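Local atomic coordinates of hypothetical protein (Mus musculus, PDB entry 1VKB), a protein that probably acts as a gamma-glutamyl cyclotransferase of the AIG2-like family, releasing 5-oxoproline from gamma-glutamyl amines. Residues A[77-82]-A[107-112]; A[20-25]-A[88-93]. One frame throughout, in Å; residues are numbered along the deposited sequence.

Interaction 1 (A[77-82]-A[107-112])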
loop_
_atom_site.group_PDB
_atom_site.type_symbol
_atom_site.label_atom_id
_atom_site.label_comp_id
_atom_site.label_asym_id
_atom_site.label_seq_id
_atom_site.Cartn_x
_atom_site.Cartn_y
_atom_site.Cartn_z
ATOM N N GLY A 77 2.297 5.862 5.264
ATOM C CA GLY A 77 2.965 5.212 4.153
ATOM C C GLY A 77 3.828 6.200 3.434
ATOM O O GLY A 77 4.186 7.267 3.964
ATOM N N GLU A 78 4.189 5.804 2.228
ATOM C CA GLU A 78 5.153 6.540 1.450
ATOM C C GLU A 78 4.542 6.933 0.114
ATOM O O GLU A 78 3.846 6.160 -0.538
ATOM C CB GLU A 78 6.405 5.714 1.236
ATOM C CG GLU A 78 7.163 5.464 2.539
ATOM C CD GLU A 78 8.282 4.489 2.388
ATOM O OE1 GLU A 78 8.381 3.784 1.351
ATOM O OE2 GLU A 78 9.047 4.426 3.339
ATOM N N ILE A 79 4.876 8.140 -0.298
ATOM C CA ILE A 79 4.472 8.677 -1.612
ATOM C C ILE A 79 5.586 8.524 -2.629
ATOM O O ILE A 79 6.727 8.939 -2.384
ATOM C CB ILE A 79 4.073 10.136 -1.474
ATOM C CG1 ILE A 79 2.981 10.306 -0.390
ATOM C CG2 ILE A 79 3.634 10.697 -2.808
ATOM C CD1 ILE A 79 2.776 11.747 0.022
ATOM N N TYR A 80 5.238 7.944 -3.785
ATOM C CA TYR A 80 6.164 7.839 -4.927
ATOM C C TYR A 80 5.558 8.475 -6.135
ATOM O O TYR A 80 4.344 8.484 -6.285
ATOM C CB TYR A 80 6.464 6.359 -5.282
ATOM C CG TYR A 80 7.305 5.695 -4.235
ATOM C CD1 TYR A 80 6.733 5.276 -3.048
ATOM C CD2 TYR A 80 8.656 5.485 -4.433
ATOM C CE1 TYR A 80 7.494 4.685 -2.057
ATOM C CE2 TYR A 80 9.439 4.908 -3.436
ATOM C CZ TYR A 80 8.833 4.510 -2.253
ATOM O OH TYR A 80 9.570 3.957 -1.233
ATOM N N GLU A 81 6.400 8.976 -7.024
ATOM C CA GLU A 81 5.951 9.338 -8.362
ATOM C C GLU A 81 6.429 8.231 -9.298
ATOM O O GLU A 81 7.637 7.939 -9.329
ATOM C CB GLU A 81 6.476 10.720 -8.768
ATOM C CG GLU A 81 5.839 11.187 -10.043
ATOM C CD GLU A 81 6.187 12.614 -10.435
ATOM O OE1 GLU A 81 7.356 13.006 -10.298
ATOM O OE2 GLU A 81 5.288 13.332 -10.909
ATOM N N VAL A 82 5.502 7.603 -10.046
ATOM C CA VAL A 82 5.855 6.457 -10.908
ATOM C C VAL A 82 5.450 6.738 -12.356
ATOM O O VAL A 82 4.565 7.585 -12.632
ATOM C CB VAL A 82 5.218 5.130 -10.431
ATOM C CG1 VAL A 82 5.534 4.886 -8.942
ATOM C CG2 VAL A 82 3.729 5.128 -10.610
ATOM N N VAL A 107 -4.044 12.017 0.392
ATOM C CA VAL A 107 -2.970 11.696 1.347
ATOM C C VAL A 107 -2.407 12.991 1.923
ATOM O O VAL A 107 -2.031 13.915 1.211
ATOM C CB VAL A 107 -1.859 10.852 0.689
ATOM C CG1 VAL A 107 -0.672 10.664 1.611
ATOM C CG2 VAL A 107 -2.412 9.496 0.182
ATOM N N GLN A 108 -2.479 13.100 3.230
ATOM C CA GLN A 108 -1.865 14.199 3.938
ATOM C C GLN A 108 -0.321 14.009 3.892
ATOM O O GLN A 108 0.222 12.924 4.230
ATOM C CB GLN A 108 -2.374 14.227 5.376
ATOM C CG GLN A 108 -1.723 15.326 6.218
ATOM C CD GLN A 108 -2.055 15.229 7.698
ATOM O OE1 GLN A 108 -2.509 14.189 8.194
ATOM N NE2 GLN A 108 -1.819 16.323 8.410
ATOM N N VAL A 109 0.380 15.063 3.484
ATOM C CA VAL A 109 1.834 15.028 3.372
ATOM C C VAL A 109 2.442 15.278 4.755
ATOM O O VAL A 109 2.164 16.304 5.391
ATOM C CB VAL A 109 2.311 16.070 2.381
ATOM C CG1 VAL A 109 3.845 16.154 2.363
ATOM C CG2 VAL A 109 1.734 15.757 0.994
ATOM N N LEU A 110 3.234 14.341 5.232
ATOM C CA LEU A 110 3.935 14.498 6.517
ATOM C C LEU A 110 5.386 14.944 6.319
ATOM O O LEU A 110 5.925 15.673 7.111
ATOM C CB LEU A 110 3.899 13.191 7.270
ATOM C CG LEU A 110 2.495 12.676 7.573
ATOM C CD1 LEU A 110 2.619 11.347 8.292
ATOM C CD2 LEU A 110 1.686 13.679 8.373
ATOM N N GLU A 111 6.004 14.530 5.227
ATOM C CA GLU A 111 7.359 14.937 4.871
ATOM C C GLU A 111 7.453 14.879 3.366
ATOM O O GLU A 111 6.872 13.994 2.739
ATOM C CB GLU A 111 8.387 14.013 5.552
ATOM C CG GLU A 111 9.827 14.126 5.039
ATOM C CD GLU A 111 10.212 13.127 3.915
ATOM O OE1 GLU A 111 9.771 11.966 3.921
ATOM O OE2 GLU A 111 11.021 13.496 3.027
ATOM N N TRP A 112 8.126 15.851 2.766
ATOM C CA TRP A 112 8.305 15.871 1.324
ATOM C C TRP A 112 9.750 16.126 0.978
ATOM O O TRP A 112 10.344 17.059 1.508
ATOM C CB TRP A 112 7.443 16.963 0.700
ATOM C CG TRP A 112 7.347 16.884 -0.807
ATOM C CD1 TRP A 112 8.054 17.622 -1.726
ATOM C CD2 TRP A 112 6.476 16.036 -1.571
ATOM N NE1 TRP A 112 7.668 17.277 -2.996
ATOM C CE2 TRP A 112 6.699 16.312 -2.927
ATOM C CE3 TRP A 112 5.505 15.076 -1.237
ATOM C CZ2 TRP A 112 6.009 15.655 -3.944
ATOM C CZ3 TRP A 112 4.809 14.447 -2.258
ATOM C CH2 TRP A 112 5.061 14.746 -3.587
#
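I79 meets V107, V109 and W112 on the mixed sheet of the gamma-glutamyl cyclotransferase-like fold, a worked example of how strands that share a common neighbour can pack through their side chains. Both strand 76-82 and strand 101-109 pair antiparallel with strand 40-48, and between the segments 77-82 and 107-112 there is no hydrogen bond. The nearest CA pair across the segments, I79 CA and V109 CA, is 8.5 Å apart.

The apolar contacts all radiate from I79. Its longer branch, with CG1 anti to the carbonyl carbon (chi1 -54°), runs out to CD1, which lies 3.9 Å from V107 CG1 as the two side chains slide past each other in opposite directions. The same methyl comes within 4.3 Å of V109 CG2. The shorter branch, CG2, is directed at the indole, 4.0 Å from W112 CZ3, approaching the ring obliquely while the two side chains cross at about a right angle. I79 also touches V122 and C124 of strand 121-129. With an alanine here both branches are lost, and a gap is likely to open between the V107 methyl and the benzo end of the W112 indole, leaving that ring freer to shift.

At L110 and E111 the strand turns a corner through a classic beta bulge opposite R45, bringing the indole of W112 over to I79 from a second direction.

The polar contacts do not cross between the segments: E81 pairs with R43 in a salt bridge, while E78 and Y80 start out from the face turned away. There Y80 OH donates to E78 OE1 over 2.8 Å, reaching the oxygen from above the carboxylate plane, 42° out of it.

Interaction 2 (A[20-25]-A[88-93]); sequences GTLKRG and RFLDDF. With FMT (formic acid), chain C; FMT (formic acid), chain D.
L22, on the type I turn from G20 to K23, reaches across to L90 and F93 of helix 84-93 and illustrates how one aliphatic side chain can border a ligand along one side and a helix at its tip. Its CB lies 3.5 Å from O2 of the chain C formate, and CG is 3.6 Å from that same oxygen. With CG anti to the carbonyl carbon (chi1 -63°), the fork points at the helix. CD1 is still 3.8 Å from O2 and meets L90 CD2 at 4.1 Å. The other methyl, CD2, comes obliquely to the F93 ring, 4.2 Å from CE2, the two side chains sliding past one another in opposite directions. V31 and M32 of helix 30-33 also touch L22.

The backbone beneath is polar: L22 N donates to the formate O2 over 3.3 Å (160°), and G20 N adds a weak bond to it (128°). Farther along, the guanidinium of R24 takes the chain D formate at its edge, NE donating to O2 at 2.8 Å and NH2 to O1. Formic acid, probably from the crystallisation liquor, held by main-chain N-H groups beside an apolar wall may mark a substrate pocket but does not prove one.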
loop_
_atom_site.group_PDB
_atom_site.type_symbol
_atom_site.label_atom_id
_atom_site.label_comp_id
_atom_site.label_asym_id
_atom_site.label_seq_id
_atom_site.Cartn_x
_atom_site.Cartn_y
_atom_site.Cartn_z
ATOM N N GLY A 20 2.272 -0.982 2.553
ATOM C CA GLY A 20 2.560 -2.332 2.935
ATOM C C GLY A 20 3.943 -2.797 2.579
ATOM O O GLY A 20 4.978 -2.184 2.917
ATOM N N THR A 21 3.975 -3.980 1.965
ATOM C CA THR A 21 5.270 -4.655 1.676
ATOM C C THR A 21 6.099 -3.900 0.648
ATOM O O THR A 21 7.280 -4.202 0.455
ATOM C CB THR A 21 5.089 -6.103 1.194
ATOM O OG1 THR A 21 4.472 -6.127 -0.099
ATOM C CG2 THR A 21 4.190 -6.869 2.098
ATOM N N LEU A 22 5.464 -2.961 -0.049
ATOM C CA LEU A 22 6.149 -2.106 -1.033
ATOM C C LEU A 22 6.960 -0.940 -0.483
ATOM O O LEU A 22 7.778 -0.374 -1.211
ATOM C CB LEU A 22 5.180 -1.604 -2.115
ATOM C CG LEU A 22 4.557 -2.695 -2.984
ATOM C CD1 LEU A 22 3.434 -2.095 -3.831
ATOM C CD2 LEU A 22 5.552 -3.362 -3.869
ATOM N N LYS A 23 6.755 -0.580 0.779
ATOM C CA LYS A 23 7.494 0.487 1.418
ATOM C C LYS A 23 8.994 0.205 1.524
ATOM O O LYS A 23 9.426 -0.956 1.609
ATOM C CB LYS A 23 6.988 0.730 2.837
ATOM C CG LYS A 23 5.569 1.304 2.968
ATOM C CD LYS A 23 5.298 1.817 4.421
ATOM C CE LYS A 23 5.404 0.705 5.466
ATOM N NZ LYS A 23 5.097 1.229 6.854
ATOM N N ARG A 24 9.779 1.282 1.605
ATOM C CA ARG A 24 11.202 1.176 1.948
ATOM C C ARG A 24 11.357 0.307 3.164
ATOM O O ARG A 24 10.610 0.418 4.127
ATOM C CB ARG A 24 11.814 2.539 2.230
ATOM C CG ARG A 24 12.072 3.349 0.972
ATOM C CD ARG A 24 12.704 4.680 1.240
ATOM N NE ARG A 24 13.236 5.248 0.001
ATOM C CZ ARG A 24 13.882 6.410 -0.038
ATOM N NH1 ARG A 24 14.033 7.120 1.067
ATOM N NH2 ARG A 24 14.346 6.874 -1.178
ATOM N N GLY A 25 12.296 -0.615 3.093
ATOM C CA GLY A 25 12.571 -1.463 4.219
ATOM C C GLY A 25 11.622 -2.598 4.440
ATOM O O GLY A 25 11.774 -3.348 5.430
ATOM N N ARG A 88 1.402 0.008 -14.301
ATOM C CA ARG A 88 0.822 -1.244 -14.812
ATOM C C ARG A 88 1.514 -2.489 -14.206
ATOM O O ARG A 88 0.891 -3.541 -14.026
ATOM C CB ARG A 88 0.902 -1.289 -16.312
ATOM C CG ARG A 88 0.005 -0.252 -16.963
ATOM C CD ARG A 88 0.100 -0.178 -18.461
ATOM N NE ARG A 88 0.265 -1.480 -19.121
ATOM C CZ ARG A 88 -0.710 -2.321 -19.413
ATOM N NH1 ARG A 88 -1.968 -2.056 -19.106
ATOM N NH2 ARG A 88 -0.426 -3.463 -20.017
ATOM N N PHE A 89 2.801 -2.384 -13.941
ATOM C CA PHE A 89 3.534 -3.525 -13.293
ATOM C C PHE A 89 2.935 -3.777 -11.901
ATOM O O PHE A 89 2.659 -4.927 -11.543
ATOM C CB PHE A 89 5.035 -3.302 -13.192
ATOM C CG PHE A 89 5.670 -4.270 -12.241
ATOM C CD1 PHE A 89 5.947 -5.554 -12.646
ATOM C CD2 PHE A 89 5.832 -3.935 -10.918
ATOM C CE1 PHE A 89 6.470 -6.493 -11.733
ATOM C CE2 PHE A 89 6.331 -4.847 -10.021
ATOM C CZ PHE A 89 6.644 -6.126 -10.436
ATOM N N LEU A 90 2.745 -2.708 -11.124
ATOM C CA LEU A 90 2.204 -2.825 -9.787
ATOM C C LEU A 90 0.775 -3.355 -9.802
ATOM O O LEU A 90 0.393 -4.151 -8.911
ATOM C CB LEU A 90 2.329 -1.510 -9.019
ATOM C CG LEU A 90 3.738 -1.047 -8.682
ATOM C CD1 LEU A 90 3.792 0.331 -8.044
ATOM C CD2 LEU A 90 4.496 -2.092 -7.798
ATOM N N ASP A 91 -0.025 -2.938 -10.779
ATOM C CA ASP A 91 -1.387 -3.535 -10.962
ATOM C C ASP A 91 -1.362 -5.039 -11.128
ATOM O O ASP A 91 -2.197 -5.758 -10.559
ATOM C CB ASP A 91 -2.157 -2.960 -12.157
ATOM C CG ASP A 91 -2.593 -1.540 -11.969
ATOM O OD1 ASP A 91 -2.468 -0.946 -10.862
ATOM O OD2 ASP A 91 -3.102 -0.920 -12.943
ATOM N N ASP A 92 -0.390 -5.510 -11.905
ATOM C CA ASP A 92 -0.207 -6.918 -12.133
ATOM C C ASP A 92 0.337 -7.572 -10.884
ATOM O O ASP A 92 -0.124 -8.656 -10.519
ATOM C CB ASP A 92 0.764 -7.088 -13.285
ATOM C CG ASP A 92 1.044 -8.519 -13.638
ATOM O OD1 ASP A 92 0.087 -9.288 -13.774
ATOM O OD2 ASP A 92 2.207 -8.926 -13.862
ATOM N N PHE A 93 1.327 -6.929 -10.265
ATOM C CA PHE A 93 1.940 -7.453 -9.003
ATOM C C PHE A 93 0.875 -7.686 -7.902
ATOM O O PHE A 93 0.870 -8.703 -7.197
ATOM C CB PHE A 93 2.994 -6.480 -8.508
ATOM C CG PHE A 93 3.729 -6.989 -7.289
ATOM C CD1 PHE A 93 4.728 -7.974 -7.431
ATOM C CD2 PHE A 93 3.363 -6.580 -6.025
ATOM C CE1 PHE A 93 5.353 -8.485 -6.329
ATOM C CE2 PHE A 93 4.001 -7.092 -4.895
ATOM C CZ PHE A 93 4.993 -8.059 -5.062
HETATM C C FMT C . 1.250 -1.611 -0.621
HETATM O O1 FMT C . 0.842 -0.437 -0.487
HETATM O O2 FMT C . 2.327 -2.124 -0.220
HETATM C C FMT D . 13.236 3.952 -3.273
HETATM O O1 FMT D . 13.671 5.044 -3.626
HETATM O O2 FMT D . 13.509 3.478 -2.188
#

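How the interactions relate
Interactions 1 and 2 have centres 15 Å apart, yet they touch, and E78 is the joint. Its OE1, already engaged by Y80 within segment 77-82, probably also accepts a hydrogen bond from R24 N at 2.9 Å, which ties the 20-25 loop to the strand. Y80 OH packs on the same loop, 3.4 Å from R24 CG. Strand 76-82 thus carries I79 into the apolar contact of interaction 1 and turns E78 and Y80 to the formate-binding loop of interaction 2. Helix 84-93 follows this strand and precedes strand 101-109, so the segments of the two contacts alternate along the chain; the formic acid beside L22 may mark a pocket on the interaction 2 side.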